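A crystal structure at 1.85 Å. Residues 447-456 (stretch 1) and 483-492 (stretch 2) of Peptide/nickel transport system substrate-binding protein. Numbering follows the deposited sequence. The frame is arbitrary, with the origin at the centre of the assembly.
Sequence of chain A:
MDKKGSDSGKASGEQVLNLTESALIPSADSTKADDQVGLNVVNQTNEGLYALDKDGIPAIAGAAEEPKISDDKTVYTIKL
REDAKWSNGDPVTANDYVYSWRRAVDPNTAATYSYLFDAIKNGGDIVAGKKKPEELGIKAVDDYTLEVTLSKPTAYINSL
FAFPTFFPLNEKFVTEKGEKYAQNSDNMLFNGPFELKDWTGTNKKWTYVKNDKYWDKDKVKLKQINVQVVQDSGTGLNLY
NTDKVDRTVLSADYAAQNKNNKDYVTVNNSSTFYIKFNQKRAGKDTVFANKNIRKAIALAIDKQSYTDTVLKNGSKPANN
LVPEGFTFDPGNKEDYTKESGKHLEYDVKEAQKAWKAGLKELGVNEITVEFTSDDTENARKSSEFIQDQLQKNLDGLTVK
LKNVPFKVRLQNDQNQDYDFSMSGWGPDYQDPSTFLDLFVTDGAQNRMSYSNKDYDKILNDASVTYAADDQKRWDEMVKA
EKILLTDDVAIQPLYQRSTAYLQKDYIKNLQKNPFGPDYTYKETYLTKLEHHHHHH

Stretch 1 447-456: RMSYSNKDYD
Stretch 2 483-492: ILLTDDVAIQ

Two stretches of one chain pack so that residue numbers rise along one as they fall along the other: CA of Tyr 450 lies 6.5 Å from CA of Ala 490, CA of Asn 452 is 8.3 Å from CA of Asp 488, and CA of Tyr 455 is 6.6 Å from CA of Ile 483. Stretch 1 is irregular through Asn 452, with Tyr 450 and Asn 452 extended (phi/psi -88/129 and -131/112), and turns helical from Lys 453. Stretch 2 leaves its helix after a wider pi-type turn at 483-487. Val 489 takes positive phi (48/47), its CA-to-CB bond directed away from stretch 1, and a strand follows from Ile 491. Together they bury 443 Å².

The main bump is the ring of Tyr 450 (chi1 t, chi2 69°), laid into a hollow walled by Leu 484 and Ala 490. The methyl CB of Ala 490 sits 3.6 Å from the ring centroid, only 7° off the normal, a CH-pi contact almost centred on the face; a side chain that ends at CB lets the ring come this close to the backbone. CD1 of Leu 484 (chi1 t, chi2 p) approaches CE2 of Tyr 450 obliquely at 3.6 Å. The same methyl lies over a face of the Tyr 455 ring (chi1 t, chi2 80°), 4.3 Å from its centroid, so one methyl touches both aromatic rings, tucked into the corner where they meet. CB of Leu 484 adds a contact of 3.7 Å to CE1 of Tyr 455.

Asp 488 (chi1 m, chi2 -3°) provides the polar clasp. Its OD2 accepts two hydrogen bonds, from OH of Tyr 450 at 2.8 Å, near the plane of that ring, and from ND2 of Asn 452 at 2.6 Å. A carboxylate suits this place because one oxygen can serve both donors. Asn 452 (chi1 t, chi2 -47°) uses both ends of its amide: while ND2 reaches across, OD1 caps the helix, accepting from N of Tyr 455 at 3.0 Å and, weakly, from N of Asp 454 at 2.8 Å.

Ile 483 (chi1 m, chi2 t) packs beside this polar group. Its CG2 comes within 3.4 Å of ND2 of Asn 452 and 4.2 Å of CB of Tyr 455, while CB of Ile 483 lies at the Tyr 455 ring edge. At the other end, the long, flexible Met 448 (chi1 m, chi2 t, chi3 m) is buried, placing CE 3.7 Å from CG2 of Ile 491 and SD 3.5 Å from O of Ala 490.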

# COMPACT_ATOMS: atom_id res chain seq x y z
N ARG A 447 13.51 6.38 1.39
CA ARG A 447 13.37 7.67 2.10
C ARG A 447 13.94 7.67 3.51
O ARG A 447 13.43 8.33 4.41
CB ARG A 447 11.89 8.11 2.13
CG ARG A 447 11.22 8.14 0.77
CD ARG A 447 11.85 9.17 -0.15
NE ARG A 447 11.23 9.12 -1.48
CZ ARG A 447 11.68 9.73 -2.58
NH1 ARG A 447 12.79 10.48 -2.56
NH2 ARG A 447 11.01 9.58 -3.72
N MET A 448 15.00 6.89 3.70
CA MET A 448 15.69 6.83 4.96
C MET A 448 17.17 7.13 4.79
O MET A 448 17.89 7.17 5.78
CB MET A 448 15.53 5.42 5.54
CG MET A 448 14.12 5.11 5.95
SD MET A 448 13.99 3.50 6.75
CE MET A 448 14.79 2.39 5.61
N SER A 449 17.62 7.34 3.54
CA SER A 449 19.04 7.30 3.19
C SER A 449 19.72 6.02 3.68
O SER A 449 20.87 6.03 4.12
CB SER A 449 19.77 8.57 3.66
OG SER A 449 19.24 9.72 3.02
N TYR A 450 18.98 4.91 3.59
CA TYR A 450 19.53 3.61 3.87
C TYR A 450 20.12 3.09 2.57
O TYR A 450 19.43 3.05 1.55
CB TYR A 450 18.48 2.64 4.39
CG TYR A 450 18.96 1.20 4.40
CD1 TYR A 450 19.95 0.78 5.29
CD2 TYR A 450 18.45 0.27 3.50
CE1 TYR A 450 20.40 -0.52 5.29
CE2 TYR A 450 18.89 -1.04 3.49
CZ TYR A 450 19.87 -1.43 4.38
OH TYR A 450 20.30 -2.73 4.35
N SER A 451 21.37 2.65 2.63
CA SER A 451 22.06 2.15 1.45
C SER A 451 22.99 1.03 1.86
O SER A 451 23.96 1.27 2.60
CB SER A 451 22.88 3.27 0.80
OG SER A 451 23.56 2.83 -0.38
N ASN A 452 22.70 -0.17 1.37
CA ASN A 452 23.60 -1.32 1.50
C ASN A 452 23.74 -1.96 0.12
O ASN A 452 22.79 -2.53 -0.40
CB ASN A 452 23.04 -2.30 2.52
CG ASN A 452 23.93 -3.52 2.70
OD1 ASN A 452 24.36 -4.10 1.72
ND2 ASN A 452 24.22 -3.89 3.94
N LYS A 453 24.94 -1.88 -0.48
CA LYS A 453 25.15 -2.41 -1.85
C LYS A 453 24.96 -3.91 -1.99
O LYS A 453 24.60 -4.38 -3.06
CB LYS A 453 26.51 -2.00 -2.42
CG LYS A 453 26.74 -0.50 -2.61
CD LYS A 453 25.57 0.28 -3.21
CE LYS A 453 25.16 -0.16 -4.63
NZ LYS A 453 23.80 0.29 -5.05
N ASP A 454 25.21 -4.66 -0.92
CA ASP A 454 24.98 -6.11 -0.95
C ASP A 454 23.48 -6.42 -1.02
O ASP A 454 23.05 -7.35 -1.72
CB ASP A 454 25.57 -6.79 0.30
CG ASP A 454 27.08 -6.66 0.39
OD1 ASP A 454 27.75 -6.50 -0.66
OD2 ASP A 454 27.60 -6.69 1.52
N TYR A 455 22.69 -5.63 -0.30
CA TYR A 455 21.23 -5.72 -0.35
C TYR A 455 20.75 -5.41 -1.77
O TYR A 455 20.05 -6.22 -2.34
CB TYR A 455 20.59 -4.77 0.66
CG TYR A 455 19.10 -4.93 0.81
CD1 TYR A 455 18.57 -5.94 1.60
CD2 TYR A 455 18.22 -4.04 0.19
CE1 TYR A 455 17.19 -6.07 1.77
CE2 TYR A 455 16.84 -4.16 0.37
CZ TYR A 455 16.33 -5.18 1.15
OH TYR A 455 14.96 -5.34 1.32
N ASP A 456 21.20 -4.29 -2.34
CA ASP A 456 20.87 -3.91 -3.74
C ASP A 456 21.25 -4.99 -4.74
O ASP A 456 20.48 -5.29 -5.65
CB ASP A 456 21.57 -2.62 -4.18
CG ASP A 456 21.24 -1.44 -3.31
OD1 ASP A 456 20.18 -1.44 -2.65
OD2 ASP A 456 22.08 -0.51 -3.25
N ILE A 483 20.12 -9.23 6.04
CA ILE A 483 20.94 -8.03 5.82
C ILE A 483 20.18 -6.79 6.30
O ILE A 483 20.69 -5.96 7.04
CB ILE A 483 21.32 -7.88 4.33
CG1 ILE A 483 22.18 -9.06 3.86
CG2 ILE A 483 22.09 -6.57 4.11
CD1 ILE A 483 22.42 -9.09 2.38
N LEU A 484 18.93 -6.67 5.86
CA LEU A 484 18.10 -5.50 6.16
C LEU A 484 17.87 -5.32 7.66
O LEU A 484 17.99 -4.22 8.20
CB LEU A 484 16.76 -5.61 5.44
CG LEU A 484 15.81 -4.43 5.49
CD1 LEU A 484 16.34 -3.30 4.64
CD2 LEU A 484 14.40 -4.81 5.04
N LEU A 485 17.54 -6.43 8.33
CA LEU A 485 17.07 -6.40 9.70
C LEU A 485 18.19 -6.69 10.70
O LEU A 485 18.63 -5.79 11.39
CB LEU A 485 15.87 -7.36 9.87
CG LEU A 485 14.68 -7.05 8.96
CD1 LEU A 485 13.54 -8.03 9.19
CD2 LEU A 485 14.19 -5.61 9.12
N THR A 486 18.65 -7.94 10.76
CA THR A 486 19.65 -8.34 11.73
C THR A 486 20.96 -7.56 11.58
O THR A 486 21.48 -7.03 12.56
CB THR A 486 19.89 -9.85 11.68
OG1 THR A 486 18.69 -10.53 12.06
CG2 THR A 486 21.04 -10.28 12.63
N ASP A 487 21.47 -7.47 10.35
CA ASP A 487 22.78 -6.85 10.11
C ASP A 487 22.76 -5.31 10.19
O ASP A 487 23.64 -4.72 10.80
CB ASP A 487 23.36 -7.30 8.75
CG ASP A 487 23.47 -8.82 8.61
OD1 ASP A 487 23.31 -9.55 9.64
OD2 ASP A 487 23.69 -9.30 7.46
N ASP A 488 21.78 -4.66 9.53
CA ASP A 488 21.77 -3.20 9.38
C ASP A 488 20.74 -2.46 10.24
O ASP A 488 20.85 -1.26 10.42
CB ASP A 488 21.54 -2.82 7.91
CG ASP A 488 22.71 -3.19 7.01
OD1 ASP A 488 23.73 -3.69 7.51
OD2 ASP A 488 22.64 -3.00 5.78
N VAL A 489 19.74 -3.16 10.75
CA VAL A 489 18.65 -2.48 11.48
C VAL A 489 18.12 -1.26 10.68
O VAL A 489 17.98 -0.15 11.21
CB VAL A 489 19.09 -2.03 12.90
CG1 VAL A 489 17.88 -1.87 13.80
CG2 VAL A 489 20.08 -3.02 13.53
N ALA A 490 17.86 -1.47 9.38
CA ALA A 490 17.34 -0.40 8.50
C ALA A 490 15.96 0.07 8.98
O ALA A 490 15.63 1.26 8.90
CB ALA A 490 17.23 -0.92 7.08
N ILE A 491 15.16 -0.91 9.41
CA ILE A 491 13.79 -0.71 9.95
C ILE A 491 13.55 -1.69 11.07
O ILE A 491 14.36 -2.59 11.27
CB ILE A 491 12.72 -0.98 8.88
CG1 ILE A 491 12.83 -2.41 8.34
CG2 ILE A 491 12.84 0.03 7.75
CD1 ILE A 491 11.61 -2.84 7.58
N GLN A 492 12.44 -1.54 11.78
CA GLN A 492 12.04 -2.50 12.81
C GLN A 492 10.58 -2.90 12.62
O GLN A 492 9.69 -2.15 13.00
CB GLN A 492 12.27 -1.95 14.23
CG GLN A 492 11.77 -2.83 15.39
CD GLN A 492 12.33 -4.26 15.41
OE1 GLN A 492 12.41 -4.91 14.38
NE2 GLN A 492 12.71 -4.75 16.60